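Local structure of putative fimbrium tip subunit Fim1C (Bacteroides ovatus, 4EPS) at residues H157-T169 with K214-S226. The protein is probably a component of the fimbrial tip, part of the filamentous surface appendages that mediate cell adhesion and biofilm formation. Residues are numbered along the deposited sequence; the frame is centred on the assembly and turned at random. Where two conformers were deposited one is given.
Sequences HRMSLVVVKLPST and KKDEYRLLRKPSS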
loop_
_atom_site.group_PDB
_atom_site.type_symbol
_atom_site.label_atom_id
_atom_site.label_comp_id
_atom_site.label_asym_id
_atom_site.label_seq_id
_atom_site.Cartn_x
_atom_site.Cartn_y
_atom_site.Cartn_z
ATOM N N HIS A 157 20.896 -39.666 13.628
ATOM C CA HIS A 157 21.721 -38.691 14.356
ATOM C C HIS A 157 21.680 -39.030 15.839
ATOM O O HIS A 157 20.588 -39.265 16.400
ATOM C CB HIS A 157 21.220 -37.261 14.093
ATOM C CG HIS A 157 21.383 -36.818 12.671
ATOM N ND1 HIS A 157 22.410 -35.976 12.298
ATOM C CD2 HIS A 157 20.649 -37.130 11.575
ATOM C CE1 HIS A 157 22.242 -35.752 10.999
ATOM N NE2 HIS A 157 21.203 -36.438 10.518
ATOM N N ARG A 158 22.864 -39.069 16.478
ATOM C CA ARG A 158 22.959 -39.427 17.891
ATOM C C ARG A 158 22.847 -38.207 18.816
ATOM O O ARG A 158 22.546 -38.366 19.994
ATOM C CB ARG A 158 24.262 -40.192 18.152
ATOM C CG ARG A 158 24.336 -41.525 17.389
ATOM C CD ARG A 158 23.163 -42.449 17.683
ATOM N NE ARG A 158 23.266 -43.023 19.020
ATOM C CZ ARG A 158 23.700 -44.253 19.279
ATOM N NH1 ARG A 158 24.048 -45.063 18.289
ATOM N NH2 ARG A 158 23.782 -44.684 20.529
HETATM N N MSE A 159 23.088 -36.999 18.294
HETATM C CA MSE A 159 22.990 -35.798 19.117
HETATM C C MSE A 159 21.578 -35.228 19.020
HETATM O O MSE A 159 20.752 -35.725 18.245
HETATM C CB MSE A 159 24.033 -34.732 18.643
HETATM C CG MSE A 159 25.495 -35.202 18.787
HETATM SE SE MSE A 159 25.948 -35.645 20.653
HETATM C CE MSE A 159 26.073 -37.621 20.511
ATOM N N SER A 160 21.313 -34.164 19.785
ATOM C CA SER A 160 20.045 -33.449 19.709
ATOM C C SER A 160 20.334 -32.129 19.022
ATOM O O SER A 160 21.504 -31.783 18.855
ATOM C CB SER A 160 19.441 -33.265 21.102
ATOM O OG SER A 160 18.094 -32.842 20.956
ATOM N N LEU A 161 19.301 -31.401 18.604
ATOM C CA LEU A 161 19.533 -30.161 17.866
ATOM C C LEU A 161 18.686 -29.003 18.367
ATOM O O LEU A 161 17.464 -29.123 18.484
ATOM C CB LEU A 161 19.243 -30.409 16.372
ATOM C CG LEU A 161 19.494 -29.222 15.412
ATOM C CD1 LEU A 161 21.019 -28.890 15.336
ATOM C CD2 LEU A 161 18.937 -29.523 14.057
ATOM N N VAL A 162 19.343 -27.867 18.623
ATOM C CA VAL A 162 18.670 -26.619 18.967
ATOM C C VAL A 162 18.523 -25.839 17.650
ATOM O O VAL A 162 19.510 -25.662 16.930
ATOM C CB VAL A 162 19.439 -25.792 20.053
ATOM C CG1 VAL A 162 18.986 -24.313 20.094
ATOM C CG2 VAL A 162 19.288 -26.420 21.433
ATOM N N VAL A 163 17.325 -25.334 17.364
ATOM C CA VAL A 163 17.097 -24.473 16.189
ATOM C C VAL A 163 16.542 -23.147 16.727
ATOM O O VAL A 163 15.586 -23.186 17.507
ATOM C CB VAL A 163 16.164 -25.103 15.116
ATOM C CG1 VAL A 163 15.959 -24.128 13.941
ATOM C CG2 VAL A 163 16.745 -26.440 14.609
ATOM N N VAL A 164 17.161 -22.002 16.361
ATOM C CA VAL A 164 16.696 -20.689 16.823
ATOM C C VAL A 164 16.248 -19.869 15.609
ATOM O O VAL A 164 17.022 -19.680 14.676
ATOM C CB VAL A 164 17.747 -19.898 17.663
ATOM C CG1 VAL A 164 17.130 -18.617 18.241
ATOM C CG2 VAL A 164 18.366 -20.758 18.765
ATOM N N LYS A 165 15.011 -19.350 15.659
ATOM C CA LYS A 165 14.470 -18.461 14.628
ATOM C C LYS A 165 14.258 -17.078 15.249
ATOM O O LYS A 165 13.297 -16.877 15.999
ATOM C CB LYS A 165 13.145 -19.034 14.061
ATOM C CG LYS A 165 12.577 -18.229 12.887
ATOM C CD LYS A 165 13.410 -18.428 11.647
ATOM C CE LYS A 165 12.762 -17.791 10.446
ATOM N NZ LYS A 165 13.719 -17.774 9.323
ATOM N N LEU A 166 15.158 -16.125 14.953
ATOM C CA LEU A 166 15.011 -14.775 15.491
ATOM C C LEU A 166 13.955 -13.986 14.659
ATOM O O LEU A 166 13.635 -14.395 13.543
ATOM C CB LEU A 166 16.360 -14.042 15.514
ATOM C CG LEU A 166 17.456 -14.661 16.422
ATOM C CD1 LEU A 166 18.750 -13.856 16.279
ATOM C CD2 LEU A 166 16.996 -14.748 17.880
ATOM N N PRO A 167 13.385 -12.886 15.181
ATOM C CA PRO A 167 12.422 -12.131 14.366
ATOM C C PRO A 167 13.087 -11.531 13.118
ATOM O O PRO A 167 14.262 -11.159 13.127
ATOM C CB PRO A 167 11.933 -11.017 15.302
ATOM C CG PRO A 167 12.925 -10.924 16.377
ATOM C CD PRO A 167 13.589 -12.254 16.513
ATOM N N SER A 168 12.351 -11.533 12.011
ATOM C CA SER A 168 12.812 -10.939 10.754
ATOM C C SER A 168 11.600 -10.354 10.047
ATOM O O SER A 168 10.473 -10.761 10.328
ATOM C CB SER A 168 13.557 -11.942 9.878
ATOM O OG SER A 168 12.756 -13.051 9.493
ATOM N N THR A 169 11.819 -9.366 9.177
ATOM C CA THR A 169 10.699 -8.714 8.502
ATOM C C THR A 169 10.963 -8.548 7.020
ATOM O O THR A 169 11.886 -7.843 6.631
ATOM C CB THR A 169 10.414 -7.338 9.126
ATOM O OG1 THR A 169 10.198 -7.496 10.515
ATOM C CG2 THR A 169 9.164 -6.632 8.480
ATOM N N LYS A 214 20.192 -19.350 4.096
ATOM C CA LYS A 214 19.049 -19.614 3.213
ATOM C C LYS A 214 17.731 -19.598 4.005
ATOM O O LYS A 214 16.761 -18.979 3.568
ATOM C CB LYS A 214 19.223 -20.964 2.489
ATOM C CG LYS A 214 18.218 -21.210 1.359
ATOM C CD LYS A 214 18.388 -22.595 0.758
ATOM C CE LYS A 214 17.390 -22.863 -0.342
ATOM N NZ LYS A 214 17.556 -24.228 -0.910
ATOM N N LYS A 215 17.694 -20.273 5.176
ATOM C CA LYS A 215 16.484 -20.331 6.011
ATOM C C LYS A 215 16.429 -19.206 7.055
ATOM O O LYS A 215 15.382 -19.025 7.679
ATOM C CB LYS A 215 16.391 -21.684 6.742
ATOM C CG LYS A 215 16.159 -22.883 5.832
ATOM C CD LYS A 215 16.044 -24.192 6.621
ATOM C CE LYS A 215 14.661 -24.430 7.175
ATOM N NZ LYS A 215 14.674 -25.390 8.309
ATOM N N ASP A 216 17.556 -18.470 7.267
ATOM C CA ASP A 216 17.711 -17.411 8.281
ATOM C C ASP A 216 17.428 -17.990 9.692
ATOM O O ASP A 216 16.536 -17.519 10.416
ATOM C CB ASP A 216 16.836 -16.163 8.009
ATOM C CG ASP A 216 17.027 -15.065 9.045
ATOM O OD1 ASP A 216 18.162 -14.929 9.572
ATOM O OD2 ASP A 216 16.030 -14.397 9.395
ATOM N N GLU A 217 18.200 -19.007 10.077
ATOM C CA GLU A 217 18.001 -19.609 11.394
ATOM C C GLU A 217 19.339 -20.142 11.871
ATOM O O GLU A 217 20.245 -20.385 11.047
ATOM C CB GLU A 217 16.888 -20.704 11.366
ATOM C CG GLU A 217 17.251 -21.964 10.623
ATOM C CD GLU A 217 16.163 -23.012 10.468
ATOM O OE1 GLU A 217 14.972 -22.707 10.701
ATOM O OE2 GLU A 217 16.515 -24.148 10.082
ATOM N N TYR A 218 19.472 -20.296 13.197
ATOM C CA TYR A 218 20.702 -20.791 13.818
ATOM C C TYR A 218 20.484 -22.195 14.307
ATOM O O TYR A 218 19.411 -22.476 14.851
ATOM C CB TYR A 218 21.131 -19.910 15.001
ATOM C CG TYR A 218 21.461 -18.487 14.604
ATOM C CD1 TYR A 218 20.452 -17.544 14.420
ATOM C CD2 TYR A 218 22.779 -18.094 14.367
ATOM C CE1 TYR A 218 20.751 -16.223 14.068
ATOM C CE2 TYR A 218 23.087 -16.775 14.009
ATOM C CZ TYR A 218 22.068 -15.850 13.863
ATOM O OH TYR A 218 22.341 -14.560 13.483
ATOM N N ARG A 219 21.483 -23.062 14.126
ATOM C CA ARG A 219 21.412 -24.480 14.531
ATOM C C ARG A 219 22.596 -24.827 15.387
ATOM O O ARG A 219 23.711 -24.382 15.123
ATOM C CB ARG A 219 21.327 -25.404 13.295
ATOM C CG ARG A 219 20.055 -25.130 12.486
ATOM C CD ARG A 219 19.620 -26.272 11.592
ATOM N NE ARG A 219 20.430 -26.396 10.380
ATOM C CZ ARG A 219 20.155 -25.820 9.211
ATOM N NH1 ARG A 219 19.084 -25.033 9.080
ATOM N NH2 ARG A 219 20.952 -26.008 8.173
ATOM N N LEU A 220 22.361 -25.601 16.446
ATOM C CA LEU A 220 23.424 -25.984 17.354
ATOM C C LEU A 220 23.196 -27.394 17.844
ATOM O O LEU A 220 22.171 -27.648 18.477
ATOM C CB LEU A 220 23.458 -25.007 18.556
ATOM C CG LEU A 220 24.546 -25.258 19.599
ATOM C CD1 LEU A 220 25.917 -24.787 19.064
ATOM C CD2 LEU A 220 24.233 -24.494 20.864
ATOM N N LEU A 221 24.145 -28.293 17.579
ATOM C CA LEU A 221 24.067 -29.651 18.121
ATOM C C LEU A 221 24.324 -29.622 19.627
ATOM O O LEU A 221 25.208 -28.884 20.084
ATOM C CB LEU A 221 25.087 -30.587 17.448
ATOM C CG LEU A 221 24.882 -30.812 15.950
ATOM C CD1 LEU A 221 26.187 -31.287 15.317
ATOM C CD2 LEU A 221 23.734 -31.788 15.684
ATOM N N ARG A 222 23.528 -30.407 20.395
ATOM C CA ARG A 222 23.623 -30.518 21.857
ATOM C C ARG A 222 23.554 -31.975 22.268
ATOM O O ARG A 222 22.985 -32.798 21.548
ATOM C CB ARG A 222 22.480 -29.734 22.558
ATOM C CG ARG A 222 22.427 -28.199 22.247
ATOM C CD ARG A 222 23.580 -27.423 22.856
ATOM N NE ARG A 222 23.594 -27.493 24.324
ATOM C CZ ARG A 222 24.671 -27.319 25.082
ATOM N NH1 ARG A 222 25.861 -27.103 24.524
ATOM N NH2 ARG A 222 24.576 -27.386 26.406
ATOM N N LYS A 223 24.162 -32.311 23.402
ATOM C CA LYS A 223 24.090 -33.691 23.887
ATOM C C LYS A 223 22.662 -34.010 24.314
ATOM O O LYS A 223 22.004 -33.160 24.917
ATOM C CB LYS A 223 25.057 -33.916 25.044
ATOM C CG LYS A 223 26.494 -34.117 24.597
ATOM C CD LYS A 223 27.408 -34.227 25.802
ATOM C CE LYS A 223 28.830 -34.514 25.400
ATOM N NZ LYS A 223 29.762 -34.462 26.562
ATOM N N PRO A 224 22.133 -35.199 23.980
ATOM C CA PRO A 224 20.773 -35.544 24.446
ATOM C C PRO A 224 20.682 -35.471 25.973
ATOM O O PRO A 224 21.671 -35.740 26.670
ATOM C CB PRO A 224 20.588 -36.984 23.951
ATOM C CG PRO A 224 21.526 -37.086 22.781
ATOM C CD PRO A 224 22.735 -36.315 23.215
ATOM N N SER A 225 19.517 -35.028 26.481
ATOM C CA SER A 225 19.236 -34.880 27.927
ATOM C C SER A 225 20.022 -33.726 28.587
ATOM O O SER A 225 19.917 -33.569 29.800
ATOM C CB SER A 225 19.484 -36.187 28.690
ATOM O OG SER A 225 18.598 -37.192 28.223
ATOM N N SER A 226 20.736 -32.862 27.808
ATOM C CA SER A 226 21.415 -31.697 28.401
ATOM C C SER A 226 20.327 -30.704 28.806
ATOM O O SER A 226 19.203 -30.789 28.289
ATOM C CB SER A 226 22.434 -31.083 27.441
ATOM O OG SER A 226 21.833 -30.823 26.187
HETATM O O HOH W 1 17.055 -16.320 12.836
HETATM O O HOH W 2 13.919 -15.051 10.972
HETATM O O HOH W 3 13.965 -14.511 7.608
#
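V162 and L220 sit opposite each other as a hydrogen-bonded pair in the tight middle of these antiparallel strands, where V162 N reaches L220 O at 2.8 Å and L220 N returns a bond to V162 O. A like pair of hydrogen bonds joins S160 with R222 and V164 with Y218. On the face that carries V162, its CG2 lies alongside the R222 chain, 3.7 Å from CG, while I230 of strand 229-234 touches both V162 and L220. The other face holds L161, V163, R219 and L221: L161 CD1 meets L221 CD2, and V163 CG2 runs beside the aliphatic part of R219. V163 CG1, anti to its own nitrogen (chi1 179°), packs 3.7 Å from the carboxylate carbon CD of E217. Strand 148-174 runs between two neighbours, 217-222 bonding to S160, V162 and V164 and strand 251-256 to L161 and V163, consistent with the transthyretin-like beta domain expected of the fimbrillin family. E217 OE2 takes K215 NZ from the syn side, 33° out of the carboxylate plane, and R219 NH1 on its anti lone pair at 2.9 Å; R254 binds OE1 and D212 shares R219. A glutamine in place of E217 would probably deprive K215 and R254 of the charge they share and leave R219 to D212 alone among these acids. From K165 on, the strand pairing gives way to a looser, watery end. The lysine's chain bends at chi2 (72°), bringing NZ to D216 O at 3.0 Å from above the carbonyl plane, and a glycerol also binds NZ. One water links L166 N to D216 O; two others bridge S168 OG and D216 OD2, while Y211 OH is hydrogen-bonded to D216 OD1. L166 CD1 still touches the Y218 ring at CE1, approaching obliquely.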